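Cyanophage-like gp41-1 intein (Metagenome, PDB 6QAZ) probably carries out protein splicing, excising itself and joining its flanking segments with a peptide bond, as a naturally split intein. Local coordinates at residues A[29-39]-A[111-120]; A[62-71]-A[77-88]. All coordinates share one frame; numbering follows the deposited sequence.

Contact 1. Residues A[29-39]-A[111-120]; sequences VLSNTGYNEVL and IEVSGNHLFY
N36, S114 and N116 carry a mainly polar contact, bonded through backbone and side-chain amides, between the hairpin of strands 28-31 and 34-41 and the end of strand 93-113, the turn 114-117 and the start of strand 118-121. The N36 amide lies at the centre of the polar network. With CG anti to the carbonyl carbon (chi1 -67°), ND2 reaches both L118 O (N-H...O angle 145°) and N116 OD1, each at 2.9 Å; the first partner lies in the amide plane and the second is tilted from it. N116 OD1 also accepts from L118 N, closing an Asx turn; this donor stands above the carbonyl plane, on the opposite face from N36 ND2. N116 ND2 donates to N32 OD1 at 3.0 Å, the two amide planes being only 12° apart. Two waters supply N36 OD1, so both polar atoms of the amide have partners. Backbone bonds frame this network: S114 N to E37 O, L39 N to E112 O and Y120 N to L30 O. S114 OG accepts from E37 N at 2.9 Å. V29 CG2 touches V113 CG1 (3.8 Å) and F119 CB (3.7 Å). V38 and V113 form a non-hydrogen-bonded antiparallel pair within the curled beta structure expected of the horseshoe-like HINT fold of inteins.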
loop_
_atom_site.group_PDB
_atom_site.type_symbol
_atom_site.label_atom_id
_atom_site.label_comp_id
_atom_site.label_asym_id
_atom_site.label_seq_id
_atom_site.Cartn_x
_atom_site.Cartn_y
_atom_site.Cartn_z
ATOM N N VAL A 29 -3.229 -8.458 9.085
ATOM C CA VAL A 29 -3.586 -7.977 7.736
ATOM C C VAL A 29 -3.122 -8.966 6.698
ATOM O O VAL A 29 -1.996 -9.494 6.768
ATOM C CB VAL A 29 -3.063 -6.565 7.475
ATOM C CG1 VAL A 29 -3.789 -5.558 8.353
ATOM C CG2 VAL A 29 -1.562 -6.438 7.604
ATOM N N LEU A 30 -3.963 -9.200 5.701
ATOM C CA LEU A 30 -3.697 -10.249 4.710
ATOM C C LEU A 30 -2.638 -9.791 3.719
ATOM O O LEU A 30 -2.720 -8.686 3.173
ATOM C CB LEU A 30 -4.984 -10.587 3.963
ATOM C CG LEU A 30 -4.856 -11.732 2.968
ATOM C CD1 LEU A 30 -4.551 -13.054 3.651
ATOM C CD2 LEU A 30 -6.117 -11.845 2.137
ATOM N N SER A 31 -1.685 -10.678 3.478
ATOM C CA SER A 31 -0.648 -10.555 2.458
ATOM C C SER A 31 -0.768 -11.701 1.464
ATOM O O SER A 31 -1.679 -12.531 1.561
ATOM C CB SER A 31 0.712 -10.562 3.123
ATOM O OG SER A 31 1.127 -11.871 3.406
ATOM N N ASN A 32 0.195 -11.784 0.573
ATOM C CA ASN A 32 0.292 -12.932 -0.362
ATOM C C ASN A 32 0.683 -14.222 0.348
ATOM O O ASN A 32 0.521 -15.273 -0.264
ATOM C CB ASN A 32 1.277 -12.612 -1.493
ATOM C CG ASN A 32 2.654 -12.249 -1.010
ATOM O OD1 ASN A 32 2.814 -11.475 -0.078
ATOM N ND2 ASN A 32 3.654 -12.804 -1.647
ATOM N N THR A 33 1.278 -14.097 1.531
ATOM C CA THR A 33 1.765 -15.180 2.406
ATOM C C THR A 33 0.974 -15.204 3.704
ATOM O O THR A 33 1.554 -15.274 4.711
ATOM C CB THR A 33 3.227 -14.942 2.875
ATOM O OG1 THR A 33 3.187 -13.672 3.527
ATOM C CG2 THR A 33 4.231 -14.957 1.747
ATOM N N GLY A 34 -0.311 -15.082 3.706
ATOM C CA GLY A 34 -1.078 -15.183 4.954
ATOM C C GLY A 34 -1.164 -13.870 5.672
ATOM O O GLY A 34 -0.867 -12.805 5.104
ATOM N N TYR A 35 -1.557 -13.901 6.915
ATOM C CA TYR A 35 -1.773 -12.684 7.693
ATOM C C TYR A 35 -0.518 -12.282 8.434
ATOM O O TYR A 35 0.083 -13.087 9.170
ATOM C CB TYR A 35 -2.889 -12.895 8.707
ATOM C CG TYR A 35 -4.277 -12.905 8.102
ATOM C CD1 TYR A 35 -4.945 -11.725 7.854
ATOM C CD2 TYR A 35 -4.915 -14.080 7.718
ATOM C CE1 TYR A 35 -6.195 -11.692 7.272
ATOM C CE2 TYR A 35 -6.181 -14.059 7.124
ATOM C CZ TYR A 35 -6.820 -12.850 6.900
ATOM O OH TYR A 35 -8.071 -12.738 6.336
ATOM N N ASN A 36 -0.132 -11.021 8.286
ATOM C CA ASN A 36 0.987 -10.461 9.025
ATOM C C ASN A 36 0.483 -9.629 10.199
ATOM O O ASN A 36 -0.537 -8.922 10.069
ATOM C CB ASN A 36 1.887 -9.639 8.110
ATOM C CG ASN A 36 2.597 -10.473 7.082
ATOM O OD1 ASN A 36 2.987 -11.627 7.368
ATOM N ND2 ASN A 36 2.792 -9.953 5.881
ATOM N N GLU A 37 1.149 -9.708 11.347
ATOM C CA GLU A 37 0.756 -8.926 12.525
ATOM C C GLU A 37 1.203 -7.486 12.350
ATOM O O GLU A 37 2.336 -7.221 11.961
ATOM C CB GLU A 37 1.447 -9.478 13.784
ATOM C CG GLU A 37 1.048 -8.703 15.027
ATOM C CD GLU A 37 1.744 -8.965 16.332
ATOM O OE1 GLU A 37 1.186 -8.455 17.366
ATOM O OE2 GLU A 37 2.849 -9.609 16.321
ATOM N N VAL A 38 0.339 -6.561 12.742
ATOM C CA VAL A 38 0.698 -5.144 12.801
ATOM C C VAL A 38 1.536 -4.917 14.077
ATOM O O VAL A 38 1.030 -5.089 15.196
ATOM C CB VAL A 38 -0.536 -4.260 12.786
ATOM C CG1 VAL A 38 -0.147 -2.792 12.885
ATOM C CG2 VAL A 38 -1.360 -4.512 11.522
ATOM N N LEU A 39 2.798 -4.595 13.881
ATOM C CA LEU A 39 3.769 -4.415 14.953
ATOM C C LEU A 39 3.860 -2.965 15.398
ATOM O O LEU A 39 4.207 -2.697 16.548
ATOM C CB LEU A 39 5.146 -4.886 14.489
ATOM C CG LEU A 39 5.235 -6.339 14.059
ATOM C CD1 LEU A 39 6.616 -6.688 13.611
ATOM C CD2 LEU A 39 4.781 -7.246 15.168
ATOM N N ILE A 111 2.156 1.966 8.829
ATOM C CA ILE A 111 2.203 0.841 9.756
ATOM C C ILE A 111 3.386 -0.055 9.417
ATOM O O ILE A 111 3.884 -0.031 8.305
ATOM C CB ILE A 111 0.880 0.045 9.755
ATOM C CG1 ILE A 111 0.665 -0.784 8.486
ATOM C CG2 ILE A 111 -0.305 0.958 10.008
ATOM C CD1 ILE A 111 -0.593 -1.631 8.501
ATOM N N GLU A 112 3.795 -0.856 10.369
ATOM C CA GLU A 112 4.794 -1.913 10.182
ATOM C C GLU A 112 4.126 -3.249 10.452
ATOM O O GLU A 112 3.435 -3.380 11.489
ATOM C CB GLU A 112 5.945 -1.746 11.169
ATOM C CG GLU A 112 7.030 -2.757 10.974
ATOM C CD GLU A 112 7.803 -2.526 9.712
ATOM O OE1 GLU A 112 7.807 -1.399 9.132
ATOM O OE2 GLU A 112 8.491 -3.552 9.318
ATOM N N VAL A 113 4.339 -4.224 9.582
ATOM C CA VAL A 113 3.782 -5.554 9.773
ATOM C C VAL A 113 4.913 -6.580 9.794
ATOM O O VAL A 113 6.030 -6.317 9.352
ATOM C CB VAL A 113 2.687 -5.901 8.745
ATOM C CG1 VAL A 113 1.670 -4.758 8.642
ATOM C CG2 VAL A 113 3.248 -6.241 7.373
ATOM N N SER A 114 4.590 -7.763 10.307
ATOM C CA SER A 114 5.543 -8.853 10.455
ATOM C C SER A 114 5.791 -9.562 9.126
ATOM O O SER A 114 5.312 -9.167 8.057
ATOM C CB SER A 114 5.070 -9.798 11.531
ATOM O OG SER A 114 3.893 -10.522 11.143
ATOM N N GLY A 115 6.536 -10.661 9.208
ATOM C CA GLY A 115 6.669 -11.542 8.058
ATOM C C GLY A 115 7.403 -10.864 6.924
ATOM O O GLY A 115 8.431 -10.186 7.122
ATOM N N ASN A 116 6.827 -10.983 5.735
ATOM C CA ASN A 116 7.404 -10.373 4.530
ATOM C C ASN A 116 7.148 -8.876 4.427
ATOM O O ASN A 116 7.559 -8.284 3.423
ATOM C CB ASN A 116 6.917 -11.105 3.285
ATOM C CG ASN A 116 5.447 -10.922 2.976
ATOM O OD1 ASN A 116 4.708 -10.230 3.684
ATOM N ND2 ASN A 116 5.015 -11.572 1.917
ATOM N N HIS A 117 6.520 -8.272 5.415
ATOM C CA HIS A 117 6.294 -6.803 5.434
ATOM C C HIS A 117 5.331 -6.343 4.339
ATOM O O HIS A 117 5.269 -5.140 4.099
ATOM C CB HIS A 117 7.581 -5.991 5.353
ATOM C CG HIS A 117 8.500 -6.311 6.413
ATOM N ND1 HIS A 117 8.228 -6.191 7.730
ATOM C CD2 HIS A 117 9.730 -6.773 6.328
ATOM C CE1 HIS A 117 9.292 -6.583 8.450
ATOM N NE2 HIS A 117 10.222 -6.922 7.602
ATOM N N LEU A 118 4.568 -7.244 3.756
ATOM C CA LEU A 118 3.608 -6.873 2.710
ATOM C C LEU A 118 2.176 -6.996 3.225
ATOM O O LEU A 118 1.889 -7.736 4.194
ATOM C CB LEU A 118 3.773 -7.758 1.467
ATOM C CG LEU A 118 5.195 -7.893 0.914
ATOM C CD1 LEU A 118 5.186 -8.737 -0.350
ATOM C CD2 LEU A 118 5.824 -6.540 0.662
ATOM N N PHE A 119 1.264 -6.352 2.527
ATOM C CA PHE A 119 -0.163 -6.570 2.734
ATOM C C PHE A 119 -0.905 -6.073 1.505
ATOM O O PHE A 119 -0.434 -5.178 0.785
ATOM C CB PHE A 119 -0.700 -5.916 4.017
ATOM C CG PHE A 119 -0.449 -4.440 4.187
ATOM C CD1 PHE A 119 -1.291 -3.484 3.669
ATOM C CD2 PHE A 119 0.619 -4.019 4.916
ATOM C CE1 PHE A 119 -1.061 -2.142 3.871
ATOM C CE2 PHE A 119 0.822 -2.677 5.149
ATOM C CZ PHE A 119 0.008 -1.728 4.582
ATOM N N TYR A 120 -2.088 -6.621 1.278
ATOM C CA TYR A 120 -2.965 -6.100 0.231
ATOM C C TYR A 120 -3.677 -4.841 0.727
ATOM O O TYR A 120 -4.263 -4.803 1.811
ATOM C CB TYR A 120 -4.002 -7.160 -0.161
ATOM C CG TYR A 120 -3.417 -8.298 -0.984
ATOM C CD1 TYR A 120 -2.980 -8.084 -2.275
ATOM C CD2 TYR A 120 -3.272 -9.587 -0.485
ATOM C CE1 TYR A 120 -2.440 -9.079 -3.065
ATOM C CE2 TYR A 120 -2.734 -10.613 -1.281
ATOM C CZ TYR A 120 -2.317 -10.343 -2.570
ATOM O OH TYR A 120 -1.787 -11.305 -3.416
HETATM O O HOH W 1 -4.694 -6.658 3.723
HETATM O O HOH W 2 4.580 -12.947 5.579
HETATM O O HOH W 3 3.754 -12.897 9.728
#

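Contact 2. Residues A[62-71]-A[77-88]; sequences CSEEHLFPTQ and ISGGLKEGMCLY
Apolar packing dominates between residues 62-71 and 77-88, where Y88 and I77 are the larger apolar contributors and leucine methyls meet F68 and T70. With CG anti to the backbone N (chi1 -176°), L81 divides its methyls: CD2 meets F68 CD1 at 3.8 Å, crossing the phenyl side chain at about a right angle, while CD1 lies 4.0 Å from T70 CG2 as the two side chains run past each other in opposite directions. L87 spans F68 differently, CD2 against F68 CB at 3.9 Å and CD1 near F68 CD2. Farther along, I77 CD1 approaches C62 SG, whose sulfur lies in the plane of the F68 ring at its edge.

The Y88 ring follows the backbone of 69-71. P69 O sits at the ring edge, 3.7 Å from Y88 CD2, and Q71 CG is 3.5 Å from Y88 OH, with the glutamine amide turned 78° from the ring.

Strands 68-70 and 86-88 cross at 112°, their short axes 6.1 Å apart at closest approach, and no direct backbone bond joins them. This is a crossing within the all-beta body expected of a HINT domain, where strand 68-70 instead pairs with 73-75.

Direct hydrogen bonding across the contact comes at the turn S63 to H66: S78 N donates to E64 O at 2.9 Å, nearly straight. Ordered waters bridge the two segments near the crossing, one linking Y88 N to P69 O and another donating to both Q71 OE1 and C86 O while accepting from Q71 N.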
loop_
_atom_site.group_PDB
_atom_site.type_symbol
_atom_site.label_atom_id
_atom_site.label_comp_id
_atom_site.label_asym_id
_atom_site.label_seq_id
_atom_site.Cartn_x
_atom_site.Cartn_y
_atom_site.Cartn_z
ATOM N N CYS A 62 -0.807 7.128 -2.028
ATOM C CA CYS A 62 0.366 6.941 -1.168
ATOM C C CYS A 62 1.319 8.114 -1.321
ATOM O O CYS A 62 1.180 8.959 -2.207
ATOM C CB CYS A 62 1.073 5.631 -1.502
ATOM S SG CYS A 62 1.757 5.569 -3.181
ATOM N N SER A 63 2.342 8.129 -0.487
ATOM C CA SER A 63 3.413 9.126 -0.588
ATOM C C SER A 63 4.473 8.682 -1.579
ATOM O O SER A 63 4.508 7.530 -2.049
ATOM C CB SER A 63 4.012 9.398 0.758
ATOM O OG SER A 63 4.686 8.254 1.237
ATOM N N GLU A 64 5.395 9.591 -1.884
ATOM C CA GLU A 64 6.382 9.324 -2.937
ATOM C C GLU A 64 7.373 8.234 -2.550
ATOM O O GLU A 64 7.950 7.616 -3.447
ATOM C CB GLU A 64 7.154 10.563 -3.379
ATOM C CG GLU A 64 8.121 11.087 -2.344
ATOM C CD GLU A 64 8.971 12.232 -2.831
ATOM O OE1 GLU A 64 9.220 12.282 -4.052
ATOM O OE2 GLU A 64 9.384 13.049 -1.980
ATOM N N GLU A 65 7.586 8.016 -1.259
ATOM C CA GLU A 65 8.586 7.020 -0.861
ATOM C C GLU A 65 7.948 5.678 -0.528
ATOM O O GLU A 65 8.692 4.723 -0.232
ATOM C CB GLU A 65 9.515 7.497 0.175
ATOM C CG GLU A 65 8.989 7.456 1.497
ATOM C CD GLU A 65 8.237 8.680 1.936
ATOM O OE1 GLU A 65 8.647 9.284 2.942
ATOM O OE2 GLU A 65 7.225 9.013 1.260
ATOM N N HIS A 66 6.636 5.554 -0.594
ATOM C CA HIS A 66 5.982 4.298 -0.216
ATOM C C HIS A 66 6.302 3.203 -1.234
ATOM O O HIS A 66 6.131 3.394 -2.454
ATOM C CB HIS A 66 4.478 4.528 -0.117
ATOM C CG HIS A 66 3.799 3.311 0.380
ATOM N ND1 HIS A 66 3.722 2.968 1.708
ATOM C CD2 HIS A 66 3.313 2.246 -0.283
ATOM C CE1 HIS A 66 3.251 1.751 1.818
ATOM N NE2 HIS A 66 2.972 1.305 0.640
ATOM N N LEU A 67 6.733 2.050 -0.763
ATOM C CA LEU A 67 7.211 0.950 -1.617
ATOM C C LEU A 67 6.105 -0.016 -2.008
ATOM O O LEU A 67 5.185 -0.324 -1.240
ATOM C CB LEU A 67 8.302 0.183 -0.875
ATOM C CG LEU A 67 9.576 0.939 -0.581
ATOM C CD1 LEU A 67 10.386 0.198 0.487
ATOM C CD2 LEU A 67 10.411 1.142 -1.840
ATOM N N PHE A 68 6.295 -0.559 -3.206
ATOM C CA PHE A 68 5.482 -1.663 -3.725
ATOM C C PHE A 68 6.380 -2.743 -4.302
ATOM O O PHE A 68 7.342 -2.441 -5.016
ATOM C CB PHE A 68 4.590 -1.220 -4.890
ATOM C CG PHE A 68 3.552 -0.217 -4.500
ATOM C CD1 PHE A 68 3.867 1.140 -4.395
ATOM C CD2 PHE A 68 2.250 -0.617 -4.221
ATOM C CE1 PHE A 68 2.923 2.056 -3.987
ATOM C CE2 PHE A 68 1.301 0.310 -3.863
ATOM C CZ PHE A 68 1.642 1.642 -3.738
ATOM N N PRO A 69 6.027 -4.010 -4.119
ATOM C CA PRO A 69 6.735 -5.085 -4.800
ATOM C C PRO A 69 6.435 -5.020 -6.286
ATOM O O PRO A 69 5.306 -4.793 -6.710
ATOM C CB PRO A 69 6.212 -6.363 -4.159
ATOM C CG PRO A 69 4.947 -5.997 -3.503
ATOM C CD PRO A 69 5.006 -4.521 -3.206
ATOM N N THR A 70 7.461 -5.273 -7.085
ATOM C CA THR A 70 7.360 -5.344 -8.547
ATOM C C THR A 70 8.202 -6.535 -8.991
ATOM O O THR A 70 8.964 -7.109 -8.216
ATOM C CB THR A 70 7.846 -4.060 -9.229
ATOM O OG1 THR A 70 9.281 -4.050 -9.324
ATOM C CG2 THR A 70 7.322 -2.797 -8.599
ATOM N N GLN A 71 8.148 -6.826 -10.281
ATOM C CA GLN A 71 8.997 -7.890 -10.827
ATOM C C GLN A 71 10.488 -7.583 -10.703
ATOM O O GLN A 71 11.291 -8.541 -10.788
ATOM C CB GLN A 71 8.660 -8.116 -12.303
ATOM C CG GLN A 71 7.296 -8.792 -12.493
ATOM C CD GLN A 71 6.831 -8.710 -13.929
ATOM O OE1 GLN A 71 6.498 -7.641 -14.408
ATOM N NE2 GLN A 71 6.881 -9.834 -14.610
ATOM N N ILE A 77 7.653 5.693 -6.033
ATOM C CA ILE A 77 7.547 6.759 -7.053
ATOM C C ILE A 77 8.849 7.542 -7.098
ATOM O O ILE A 77 9.354 7.847 -8.216
ATOM C CB ILE A 77 6.307 7.621 -6.795
ATOM C CG1 ILE A 77 5.047 6.791 -7.063
ATOM C CG2 ILE A 77 6.324 8.900 -7.612
ATOM C CD1 ILE A 77 3.781 7.427 -6.502
ATOM N N SER A 78 9.435 7.876 -5.968
ATOM C CA SER A 78 10.693 8.665 -5.985
ATOM C C SER A 78 11.793 7.893 -6.706
ATOM O O SER A 78 12.705 8.528 -7.253
ATOM C CB SER A 78 11.108 9.050 -4.609
ATOM O OG SER A 78 11.450 7.902 -3.854
ATOM N N GLY A 79 11.741 6.572 -6.657
ATOM C CA GLY A 79 12.728 5.677 -7.287
ATOM C C GLY A 79 12.357 5.211 -8.668
ATOM O O GLY A 79 13.070 4.358 -9.200
ATOM N N GLY A 80 11.337 5.791 -9.280
ATOM C CA GLY A 80 11.047 5.529 -10.696
ATOM C C GLY A 80 9.857 4.648 -10.966
ATOM O O GLY A 80 9.607 4.314 -12.129
ATOM N N LEU A 81 9.071 4.259 -9.952
ATOM C CA LEU A 81 7.835 3.507 -10.251
ATOM C C LEU A 81 6.971 4.371 -11.165
ATOM O O LEU A 81 6.739 5.536 -10.856
ATOM C CB LEU A 81 7.101 3.211 -8.954
ATOM C CG LEU A 81 5.856 2.349 -9.097
ATOM C CD1 LEU A 81 6.211 0.948 -9.583
ATOM C CD2 LEU A 81 5.158 2.246 -7.771
ATOM N N LYS A 82 6.524 3.831 -12.289
ATOM C CA LYS A 82 5.835 4.656 -13.300
ATOM C C LYS A 82 4.872 3.808 -14.112
ATOM O O LYS A 82 4.871 2.569 -14.117
ATOM C CB LYS A 82 6.852 5.296 -14.219
ATOM C CG LYS A 82 7.647 4.291 -14.971
ATOM C CD LYS A 82 8.621 4.929 -15.959
ATOM C CE LYS A 82 9.688 5.835 -15.359
ATOM N NZ LYS A 82 10.691 5.104 -14.528
ATOM N N GLU A 83 4.074 4.556 -14.833
ATOM C CA GLU A 83 3.120 3.973 -15.776
ATOM C C GLU A 83 3.844 2.972 -16.682
ATOM O O GLU A 83 4.973 3.224 -17.153
ATOM C CB GLU A 83 2.433 5.089 -16.557
ATOM C CG GLU A 83 1.697 6.071 -15.654
ATOM C CD GLU A 83 1.553 7.504 -16.159
ATOM O OE1 GLU A 83 1.560 7.721 -17.414
ATOM O OE2 GLU A 83 1.529 8.415 -15.258
ATOM N N GLY A 84 3.174 1.861 -16.932
ATOM C CA GLY A 84 3.670 0.793 -17.784
ATOM C C GLY A 84 4.376 -0.298 -17.038
ATOM O O GLY A 84 4.600 -1.369 -17.619
ATOM N N MET A 85 4.780 -0.033 -15.793
ATOM C CA MET A 85 5.256 -1.103 -14.896
ATOM C C MET A 85 4.053 -1.814 -14.326
ATOM O O MET A 85 2.944 -1.317 -14.453
ATOM C CB MET A 85 6.124 -0.510 -13.791
ATOM C CG MET A 85 7.409 0.072 -14.341
ATOM S SD MET A 85 8.379 0.752 -12.998
ATOM C CE MET A 85 9.830 1.297 -13.879
ATOM N N CYS A 86 4.249 -3.001 -13.774
ATOM C CA CYS A 86 3.158 -3.792 -13.221
ATOM C C CYS A 86 3.296 -3.946 -11.709
ATOM O O CYS A 86 4.386 -4.139 -11.176
ATOM C CB CYS A 86 3.142 -5.185 -13.804
ATOM S SG CYS A 86 2.763 -5.182 -15.580
ATOM N N LEU A 87 2.143 -3.891 -11.049
ATOM C CA LEU A 87 1.999 -4.261 -9.645
ATOM C C LEU A 87 1.282 -5.600 -9.556
ATOM O O LEU A 87 0.691 -6.058 -10.509
ATOM C CB LEU A 87 1.264 -3.181 -8.853
ATOM C CG LEU A 87 1.903 -1.801 -8.860
ATOM C CD1 LEU A 87 1.171 -0.860 -7.924
ATOM C CD2 LEU A 87 3.381 -1.858 -8.499
ATOM N N TYR A 88 1.307 -6.195 -8.375
ATOM C CA TYR A 88 0.561 -7.427 -8.107
ATOM C C TYR A 88 -0.760 -7.079 -7.461
ATOM O O TYR A 88 -0.806 -6.265 -6.530
ATOM C CB TYR A 88 1.361 -8.336 -7.179
ATOM C CG TYR A 88 2.670 -8.819 -7.752
ATOM C CD1 TYR A 88 2.725 -9.925 -8.574
ATOM C CD2 TYR A 88 3.854 -8.153 -7.487
ATOM C CE1 TYR A 88 3.937 -10.365 -9.094
ATOM C CE2 TYR A 88 5.067 -8.569 -8.001
ATOM C CZ TYR A 88 5.115 -9.685 -8.808
ATOM O OH TYR A 88 6.318 -10.052 -9.359
HETATM O O HOH W 4 5.564 5.541 -4.032
HETATM O O HOH W 5 2.601 -4.939 -6.170
HETATM O O HOH W 6 6.440 -5.648 -12.185
HETATM O O HOH W 7 6.402 -4.618 -15.601
#

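How the contacts relate
The centres of contacts 1 and 2 lie about 18 Å apart in a single all-beta chain, and contact 2 is nested along the sequence within the long loop that contact 1 closes. They share an antiparallel sheet: strand 93-113, whose end enters contact 1, pairs with 86-89, which enters contact 2, and these strands follow each other in the chain. The contacts also meet directly, L118 CD1 packing on P69 CG at 4.2 Å. The C-terminal hairpin supplies strand 118-121 to contact 1, and its partner strand 124-127 touches side chains of both contacts. Shared sheet and hairpin thus tie the two into one compact all-beta body, as expected of a HINT domain.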